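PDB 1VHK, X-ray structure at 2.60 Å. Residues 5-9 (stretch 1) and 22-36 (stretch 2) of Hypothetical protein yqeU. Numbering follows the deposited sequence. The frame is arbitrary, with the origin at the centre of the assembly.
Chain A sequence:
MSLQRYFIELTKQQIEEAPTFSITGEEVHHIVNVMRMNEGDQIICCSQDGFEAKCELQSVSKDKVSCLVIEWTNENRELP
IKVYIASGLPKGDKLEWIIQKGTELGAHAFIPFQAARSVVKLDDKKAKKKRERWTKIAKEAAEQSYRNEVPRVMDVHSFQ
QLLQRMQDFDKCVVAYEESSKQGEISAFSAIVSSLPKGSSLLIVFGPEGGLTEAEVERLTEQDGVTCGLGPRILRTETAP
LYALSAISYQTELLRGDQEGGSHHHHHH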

# COMPACT_ATOMS: atom_id res chain seq x y z
N ARG A 5 4.11 14.61 -13.59
CA ARG A 5 5.48 14.29 -13.21
C ARG A 5 6.20 13.40 -14.21
O ARG A 5 5.70 12.35 -14.61
CB ARG A 5 5.54 13.68 -11.80
CG ARG A 5 6.97 13.32 -11.37
CD ARG A 5 6.94 12.22 -10.29
NE ARG A 5 8.19 12.28 -9.48
CZ ARG A 5 8.39 13.36 -8.71
NH1 ARG A 5 7.46 14.29 -8.69
NH2 ARG A 5 9.47 13.52 -8.01
N TYR A 6 7.40 13.85 -14.60
CA TYR A 6 8.27 13.21 -15.53
C TYR A 6 9.71 12.95 -15.09
O TYR A 6 10.41 13.79 -14.53
CB TYR A 6 8.41 14.07 -16.83
CG TYR A 6 7.05 14.24 -17.49
CD1 TYR A 6 6.29 15.38 -17.24
CD2 TYR A 6 6.52 13.23 -18.27
CE1 TYR A 6 5.03 15.51 -17.80
CE2 TYR A 6 5.26 13.36 -18.84
CZ TYR A 6 4.54 14.51 -18.61
OH TYR A 6 3.29 14.65 -19.19
N PHE A 7 10.18 11.78 -15.50
CA PHE A 7 11.54 11.32 -15.31
C PHE A 7 12.39 11.63 -16.54
O PHE A 7 12.16 11.11 -17.62
CB PHE A 7 11.55 9.82 -15.03
CG PHE A 7 10.99 9.55 -13.65
CD1 PHE A 7 11.76 9.90 -12.54
CD2 PHE A 7 9.74 9.02 -13.47
CE1 PHE A 7 11.28 9.69 -11.27
CE2 PHE A 7 9.26 8.81 -12.19
CZ PHE A 7 10.04 9.13 -11.10
N ILE A 8 13.28 12.56 -16.38
CA ILE A 8 14.21 13.08 -17.38
C ILE A 8 15.51 12.31 -17.43
O ILE A 8 16.10 11.95 -16.41
CB ILE A 8 14.50 14.56 -17.01
CG1 ILE A 8 13.19 15.31 -16.80
CG2 ILE A 8 15.37 15.23 -18.03
CD1 ILE A 8 12.21 15.23 -17.93
N GLU A 9 16.06 12.09 -18.63
CA GLU A 9 17.31 11.36 -18.80
C GLU A 9 18.52 12.29 -18.82
O GLU A 9 19.42 12.17 -19.64
CB GLU A 9 17.27 10.53 -20.08
CG GLU A 9 16.01 9.73 -20.31
CD GLU A 9 16.02 8.38 -19.64
OE1 GLU A 9 15.55 7.38 -20.24
OE2 GLU A 9 16.49 8.30 -18.48
N SER A 22 15.59 20.46 -22.87
CA SER A 22 14.52 19.93 -23.70
C SER A 22 14.27 18.44 -23.51
O SER A 22 15.15 17.64 -23.26
CB SER A 22 14.77 20.25 -25.17
OG SER A 22 16.12 20.02 -25.49
N ILE A 23 12.99 18.10 -23.65
CA ILE A 23 12.49 16.76 -23.49
C ILE A 23 12.28 16.09 -24.84
O ILE A 23 11.51 16.57 -25.68
CB ILE A 23 11.14 16.79 -22.72
CG1 ILE A 23 11.30 17.59 -21.43
CG2 ILE A 23 10.67 15.37 -22.45
CD1 ILE A 23 10.08 17.65 -20.55
N THR A 24 12.97 14.96 -25.05
CA THR A 24 12.82 14.21 -26.29
C THR A 24 12.37 12.77 -26.02
O THR A 24 12.48 12.24 -24.92
CB THR A 24 14.09 14.20 -27.16
OG1 THR A 24 15.21 13.79 -26.38
CG2 THR A 24 14.37 15.57 -27.76
N GLY A 25 11.59 12.24 -26.97
CA GLY A 25 11.11 10.89 -26.92
C GLY A 25 9.66 10.67 -26.56
O GLY A 25 8.75 11.36 -27.02
N GLU A 26 9.43 9.61 -25.79
CA GLU A 26 8.15 9.17 -25.29
C GLU A 26 7.34 10.32 -24.66
O GLU A 26 6.22 10.58 -25.04
CB GLU A 26 8.34 8.11 -24.18
CG GLU A 26 7.86 6.71 -24.49
CD GLU A 26 8.19 5.74 -23.37
OE1 GLU A 26 8.54 4.57 -23.67
OE2 GLU A 26 8.13 6.15 -22.19
N GLU A 27 7.97 10.94 -23.67
CA GLU A 27 7.46 12.02 -22.89
C GLU A 27 6.95 13.20 -23.69
O GLU A 27 5.95 13.81 -23.29
CB GLU A 27 8.51 12.50 -21.88
CG GLU A 27 8.55 11.73 -20.59
CD GLU A 27 9.38 10.47 -20.61
OE1 GLU A 27 8.95 9.47 -19.99
OE2 GLU A 27 10.47 10.47 -21.23
N VAL A 28 7.61 13.56 -24.79
CA VAL A 28 7.11 14.69 -25.59
C VAL A 28 5.68 14.38 -26.02
O VAL A 28 4.77 15.16 -25.73
CB VAL A 28 7.97 15.14 -26.75
CG1 VAL A 28 9.41 14.65 -26.66
CG2 VAL A 28 7.39 14.82 -28.11
N HIS A 29 5.46 13.21 -26.61
CA HIS A 29 4.15 12.78 -27.04
C HIS A 29 3.11 12.88 -25.93
O HIS A 29 1.96 13.24 -26.17
CB HIS A 29 4.17 11.34 -27.59
CG HIS A 29 2.77 10.82 -27.79
ND1 HIS A 29 1.97 11.26 -28.82
CD2 HIS A 29 2.02 9.95 -27.08
CE1 HIS A 29 0.79 10.65 -28.77
NE2 HIS A 29 0.79 9.86 -27.71
N HIS A 30 3.49 12.45 -24.73
CA HIS A 30 2.59 12.54 -23.59
C HIS A 30 2.36 14.01 -23.25
O HIS A 30 1.22 14.42 -23.00
CB HIS A 30 3.14 11.79 -22.38
CG HIS A 30 2.17 11.74 -21.23
ND1 HIS A 30 2.20 12.65 -20.19
CD2 HIS A 30 1.13 10.91 -20.98
CE1 HIS A 30 1.24 12.37 -19.34
NE2 HIS A 30 0.57 11.33 -19.79
N ILE A 31 3.43 14.82 -23.27
CA ILE A 31 3.27 16.24 -22.99
C ILE A 31 2.41 16.91 -24.06
O ILE A 31 1.34 17.45 -23.76
CB ILE A 31 4.61 16.98 -22.88
CG1 ILE A 31 5.43 16.42 -21.71
CG2 ILE A 31 4.40 18.48 -22.69
CD1 ILE A 31 6.92 16.67 -21.84
N VAL A 32 2.83 16.82 -25.31
CA VAL A 32 2.16 17.45 -26.42
C VAL A 32 0.85 16.85 -26.86
O VAL A 32 -0.17 17.57 -26.89
CB VAL A 32 3.09 17.56 -27.65
CG1 VAL A 32 2.44 18.41 -28.73
CG2 VAL A 32 4.43 18.15 -27.24
N ASN A 33 0.82 15.60 -27.30
CA ASN A 33 -0.40 14.98 -27.82
C ASN A 33 -1.39 14.54 -26.77
O ASN A 33 -2.54 15.02 -26.75
CB ASN A 33 -0.06 13.82 -28.76
CG ASN A 33 0.67 14.27 -30.00
OD1 ASN A 33 0.24 15.22 -30.66
ND2 ASN A 33 1.77 13.61 -30.33
N VAL A 34 -1.02 13.64 -25.88
CA VAL A 34 -1.92 13.12 -24.86
C VAL A 34 -2.49 14.17 -23.92
O VAL A 34 -3.71 14.23 -23.73
CB VAL A 34 -1.27 12.00 -24.03
CG1 VAL A 34 -2.20 11.54 -22.92
CG2 VAL A 34 -0.86 10.84 -24.92
N MSE A 35 -1.65 14.98 -23.29
CA MSE A 35 -2.13 16.00 -22.36
C MSE A 35 -2.44 17.32 -23.05
O MSE A 35 -3.27 18.10 -22.58
CB MSE A 35 -1.05 16.22 -21.28
CG MSE A 35 -0.67 14.95 -20.55
SE MSE A 35 -1.99 14.41 -19.27
CE MSE A 35 -2.34 16.05 -18.38
N ARG A 36 -1.80 17.60 -24.17
CA ARG A 36 -1.90 18.80 -24.95
C ARG A 36 -1.60 20.07 -24.18
O ARG A 36 -2.39 21.00 -24.09
CB ARG A 36 -3.19 18.90 -25.77
CG ARG A 36 -3.02 18.29 -27.16
CD ARG A 36 -4.28 18.43 -28.02
NE ARG A 36 -4.13 17.62 -29.24
CZ ARG A 36 -3.33 17.97 -30.25
NH1 ARG A 36 -3.23 17.19 -31.33
NH2 ARG A 36 -2.62 19.08 -30.17
O HOH W 1 8.68 9.99 -16.97

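The short strand at residues 5-7 runs nearly antiparallel to the helix at 26-35, their directions differing by 162° and their axes approaching to 10.1 Å. That spacing leaves room for a layer of side chains between the two, and one large residue, Tyr 6, supplies most of what fills it on the strand side.

Arg 5 opens the strand but takes no part in the contact. Its side chain lies out of reach of the other stretch, and its guanidinium group finds hydrogen-bonding partners elsewhere in the structure.

Tyr 6 is the centre of the contact. Its CA-to-CB bond points toward the helix, and with chi1 in the m rotamer the ring lies along Glu 27, Ile 31 and His 30, residues brought to the same side by the helical repeat. Near the base of the ring, Tyr 6 CD2 lies 3.4 Å from Glu 27 CG, so the aliphatic part of the glutamate packs against the aromatic carbons. Farther out, Tyr 6 CZ comes within 3.7 Å of Ile 31 CG1. Ile 31 CG1 is 4.2 Å from the centroid of the Tyr 6 ring and 29° off its normal, an off-centre CH-pi contact that suits a branched aliphatic side chain beside a buried aromatic one.

At the tip of the ring, Tyr 6 OH and His 30 ND1 form a very short hydrogen bond of 2.5 Å, in which either could be the donor. Each atom lies at the edge of the other's ring, near its plane, which for the imidazole nitrogen is where a lone pair or a hydrogen points. The two rings therefore meet rim to rim, with centroids 5.5 Å apart and planes at 65°, rather than stacking. Tyrosine suits this position well: its ring offers a broad apolar surface to the helix, while its hydroxyl reaches a polar partner one helical turn beyond Glu 27. Selenomethionine at Met 35 adds a marginal contact, its CG 4.2 Å from Tyr 6 OH.

The CA-to-CB bond of Phe 7 is sideways and the end of its side chain leads away from the helix; its backbone makes the connection instead. A water accepts a hydrogen bond from Phe 7 N at 2.8 Å and donates one to Glu 27 OE1 at 3.1 Å. Glu 27 thus serves twice, giving its methylene carbon to Tyr 6 and its carboxylate to the water, a combination for which a long, acid-tipped side chain is well fitted.

Ile 8 follows the strand. Its CA-to-CB bond is sideways, as is that of Ile 23, but the ends of both side chains come nearer the opposing stretch, and Ile 8 CD1 lies 4.2 Å from Ile 23 CD1. The meeting of these two buried methyl groups is a loose apolar contact that extends the packing beyond the helix to the strand before it. Glu 9, exposed and without a contact here, ends the stretch.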